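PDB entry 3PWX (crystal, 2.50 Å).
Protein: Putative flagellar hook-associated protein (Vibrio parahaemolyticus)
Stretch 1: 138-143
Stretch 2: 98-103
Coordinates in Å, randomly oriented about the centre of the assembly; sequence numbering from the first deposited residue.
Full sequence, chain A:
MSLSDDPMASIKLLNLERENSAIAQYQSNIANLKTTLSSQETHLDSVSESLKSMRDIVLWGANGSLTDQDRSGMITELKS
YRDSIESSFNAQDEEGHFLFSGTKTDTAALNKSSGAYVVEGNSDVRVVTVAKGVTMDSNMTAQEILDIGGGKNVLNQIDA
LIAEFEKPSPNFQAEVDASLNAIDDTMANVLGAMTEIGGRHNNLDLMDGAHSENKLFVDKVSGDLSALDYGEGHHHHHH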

ATOM      1  N   SER A 138       0.829  -7.298  -1.220  1.00 52.01           N
ATOM      2  CA  SER A 138       1.446  -8.497  -0.660  1.00 51.79           C
ATOM      3  C   SER A 138       1.337  -9.695  -1.553  1.00 51.64           C
ATOM      4  O   SER A 138       1.944 -10.758  -1.253  1.00 52.62           O
ATOM      5  CB  SER A 138       0.802  -8.791   0.709  1.00 51.96           C
ATOM      6  OG  SER A 138      -0.579  -9.109   0.552  1.00 52.16           O
ATOM      7  N   ASN A 139       0.647  -9.580  -2.684  1.00 51.67           N
ATOM      8  CA  ASN A 139       0.649 -10.725  -3.603  1.00 51.59           C
ATOM      9  C   ASN A 139       1.227 -10.527  -5.013  1.00 51.48           C
ATOM     10  O   ASN A 139       1.375  -9.388  -5.454  1.00 52.50           O
ATOM     11  CB  ASN A 139      -0.737 -11.332  -3.686  1.00 51.87           C
ATOM     12  CG  ASN A 139      -1.755 -10.417  -4.352  1.00 53.65           C
ATOM     13  OD1 ASN A 139      -1.815  -9.187  -4.123  1.00 52.68           O
ATOM     14  ND2 ASN A 139      -2.595 -11.032  -5.184  1.00 55.93           N
HETATM   15  N   MSE A 140       1.607 -11.628  -5.682  1.00 51.42           N
HETATM   16  CA  MSE A 140       1.838 -11.595  -7.133  1.00 51.41           C
HETATM   17  C   MSE A 140       0.747 -12.461  -7.760  1.00 51.59           C
HETATM   18  O   MSE A 140       0.128 -13.248  -7.065  1.00 51.75           O
HETATM   19  CB  MSE A 140       3.225 -12.101  -7.538  1.00 51.34           C
HETATM   20  CG  MSE A 140       4.408 -11.239  -7.131  1.00 52.92           C
HETATM   21 SE   MSE A 140       4.293  -9.353  -7.709  1.00 66.53          SE
HETATM   22  CE  MSE A 140       4.316  -9.610  -9.647  1.00 62.27           C
ATOM     23  N   THR A 141       0.448 -12.251  -9.036  1.00 51.70           N
ATOM     24  CA  THR A 141      -0.519 -13.116  -9.677  1.00 51.99           C
ATOM     25  C   THR A 141      -0.027 -13.877 -10.900  1.00 52.02           C
ATOM     26  O   THR A 141       0.652 -13.320 -11.756  1.00 51.93           O
ATOM     27  CB  THR A 141      -1.879 -12.436  -9.992  1.00 52.40           C
ATOM     28  OG1 THR A 141      -1.761 -11.574 -11.137  1.00 52.53           O
ATOM     29  CG2 THR A 141      -2.371 -11.749  -8.771  1.00 52.46           C
ATOM     30  N   ALA A 142      -0.442 -15.134 -10.980  1.00 52.28           N
ATOM     31  CA  ALA A 142      -0.188 -15.938 -12.189  1.00 52.46           C
ATOM     32  C   ALA A 142      -0.797 -15.195 -13.372  1.00 52.62           C
ATOM     33  O   ALA A 142      -0.227 -15.107 -14.430  1.00 52.60           O
ATOM     34  CB  ALA A 142      -0.790 -17.304 -12.046  1.00 52.96           C
ATOM     35  N   GLN A 143      -1.963 -14.612 -13.191  1.00 52.91           N
ATOM     36  CA  GLN A 143      -2.570 -13.991 -14.338  1.00 53.29           C
ATOM     37  C   GLN A 143      -1.814 -12.819 -14.914  1.00 53.13           C
ATOM     38  O   GLN A 143      -1.817 -12.644 -16.110  1.00 53.42           O
ATOM     39  CB  GLN A 143      -4.000 -13.586 -14.069  1.00 53.86           C
ATOM     40  CG  GLN A 143      -4.581 -12.919 -15.234  1.00 54.41           C
ATOM     41  CD  GLN A 143      -6.017 -13.136 -15.235  1.00 65.04           C
ATOM     42  OE1 GLN A 143      -6.475 -14.225 -15.663  1.00 69.49           O
ATOM     43  NE2 GLN A 143      -6.780 -12.152 -14.712  1.00 62.96           N
TER
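Stretch 2 (98-103) FLFSGT

Stretch 2 has no regular helix or strand. Phe98 to Ser101 form a type I beta turn, and Gly102 follows with a positive phi of 69°, a conformation that favours glycine. Stretch 1 runs extended through Asn139, Met140 and Thr141, then enters a helix at Ala142 that continues beyond Gln143. End to end, the two stretches run roughly at right angles. Thr141 is the N-cap residue, and its side chain caps a backbone N just past the stretch.

The nearest CA atoms are Thr141 CA and Phe100 CA, 4.7 Å apart. Beside them, one direct hydrogen bond joins the stretches: Ala142 N donates to Phe100 O at 2.9 Å, with a nearly straight N-H...O angle of 170°. The turn thus supplies an acceptor to an amide in the first turn of the helix. Phe100 O also lies 3.6 Å from Thr141 CA. A water donates to this same oxygen, at 3.2 Å from Phe100 O, and accepts from Gln143 N at 2.9 Å.

A second water ties the loops together. It donates to Leu99 O at 3.1 Å and Met140 O at 2.9 Å, and accepts from Gly102 N at 2.6 Å and Asn139 ND2 at 2.8 Å. It therefore links the two carbonyls, whose oxygens, Met140 O and Leu99 O, are 3.9 Å apart.

Among the side chains, buried Phe100 has the largest area covered by stretch 1. Met140 O lies at the edge of its ring, near the ring plane, 3.5 Å from Phe100 CD2. Selenomethionine Met140 adds an apolar contact from CB to Phe100 CE2 at 4.1 Å, but the end of its side chain leads away. Ala142 CB packs 4.2 Å from Phe100 CB. Gly102 CA lies 3.8 Å from both Thr141 CG2 and Asn139 ND2. The side chains of Ser101 and Thr103 start away from stretch 1.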

ATOM      1  N   PHE A  98      -4.487 -20.594  -2.231  1.00 56.89           N
ATOM      2  CA  PHE A  98      -3.662 -20.463  -3.440  1.00 56.17           C
ATOM      3  C   PHE A  98      -2.897 -19.144  -3.503  1.00 55.01           C
ATOM      4  O   PHE A  98      -3.449 -18.100  -3.659  1.00 54.63           O
ATOM      5  CB  PHE A  98      -4.446 -20.734  -4.722  1.00 56.47           C
ATOM      6  CG  PHE A  98      -4.861 -22.158  -4.864  1.00 57.69           C
ATOM      7  CD1 PHE A  98      -3.970 -23.114  -5.365  1.00 57.93           C
ATOM      8  CD2 PHE A  98      -6.112 -22.566  -4.434  1.00 58.77           C
ATOM      9  CE1 PHE A  98      -4.360 -24.477  -5.467  1.00 59.29           C
ATOM     10  CE2 PHE A  98      -6.500 -23.901  -4.540  1.00 60.13           C
ATOM     11  CZ  PHE A  98      -5.635 -24.858  -5.054  1.00 60.41           C
ATOM     12  N   LEU A  99      -1.586 -19.226  -3.388  1.00 54.64           N
ATOM     13  CA  LEU A  99      -0.715 -18.073  -3.344  1.00 53.77           C
ATOM     14  C   LEU A  99      -0.879 -17.115  -4.525  1.00 53.18           C
ATOM     15  O   LEU A  99      -0.661 -15.934  -4.421  1.00 52.68           O
ATOM     16  CB  LEU A  99       0.718 -18.644  -3.320  1.00 53.79           C
ATOM     17  CG  LEU A  99       1.507 -18.596  -1.994  1.00 53.94           C
ATOM     18  CD1 LEU A  99       0.639 -18.781  -0.698  1.00 54.48           C
ATOM     19  CD2 LEU A  99       2.746 -19.572  -2.030  1.00 54.44           C
ATOM     20  N   PHE A 100      -1.242 -17.639  -5.682  1.00 53.37           N
ATOM     21  CA  PHE A 100      -1.010 -16.866  -6.923  1.00 52.89           C
ATOM     22  C   PHE A 100      -2.258 -16.634  -7.689  1.00 53.17           C
ATOM     23  O   PHE A 100      -2.157 -16.239  -8.881  1.00 52.99           O
ATOM     24  CB  PHE A 100       0.009 -17.525  -7.892  1.00 52.83           C
ATOM     25  CG  PHE A 100       1.398 -17.456  -7.422  1.00 52.59           C
ATOM     26  CD1 PHE A 100       2.095 -18.611  -7.146  1.00 53.04           C
ATOM     27  CD2 PHE A 100       2.044 -16.203  -7.222  1.00 52.09           C
ATOM     28  CE1 PHE A 100       3.401 -18.547  -6.719  1.00 52.99           C
ATOM     29  CE2 PHE A 100       3.312 -16.151  -6.758  1.00 52.03           C
ATOM     30  CZ  PHE A 100       4.003 -17.339  -6.515  1.00 52.49           C
ATOM     31  N   SER A 101      -3.389 -16.874  -7.028  1.00 53.72           N
ATOM     32  CA  SER A 101      -4.699 -16.714  -7.618  1.00 54.24           C
ATOM     33  C   SER A 101      -5.390 -15.338  -7.493  1.00 54.19           C
ATOM     34  O   SER A 101      -6.603 -15.193  -7.818  1.00 54.86           O
ATOM     35  CB  SER A 101      -5.612 -17.822  -7.053  1.00 55.18           C
ATOM     36  OG  SER A 101      -5.268 -19.078  -7.688  1.00 55.55           O
ATOM     37  N   GLY A 102      -4.685 -14.311  -7.056  1.00 53.59           N
ATOM     38  CA  GLY A 102      -5.380 -13.061  -6.899  1.00 53.77           C
ATOM     39  C   GLY A 102      -6.361 -13.202  -5.730  1.00 54.32           C
ATOM     40  O   GLY A 102      -6.013 -13.736  -4.707  1.00 54.23           O
ATOM     41  N   THR A 103      -7.597 -12.712  -5.840  1.00 55.04           N
ATOM     42  CA  THR A 103      -8.515 -12.833  -4.684  1.00 55.68           C
ATOM     43  C   THR A 103      -9.340 -14.112  -4.675  1.00 56.52           C
ATOM     44  O   THR A 103     -10.158 -14.303  -3.780  1.00 57.25           O
ATOM     45  CB  THR A 103      -9.484 -11.695  -4.576  1.00 56.29           C
ATOM     46  OG1 THR A 103     -10.043 -11.448  -5.871  1.00 56.76           O
ATOM     47  CG2 THR A 103      -8.791 -10.465  -4.009  1.00 55.74           C
TER
HETATM   48  O   HOH W   1      -2.442 -13.738  -5.786  1.00 52.55           O
HETATM   49  O   HOH W   2      -4.031 -15.124 -11.241  1.00 53.62           O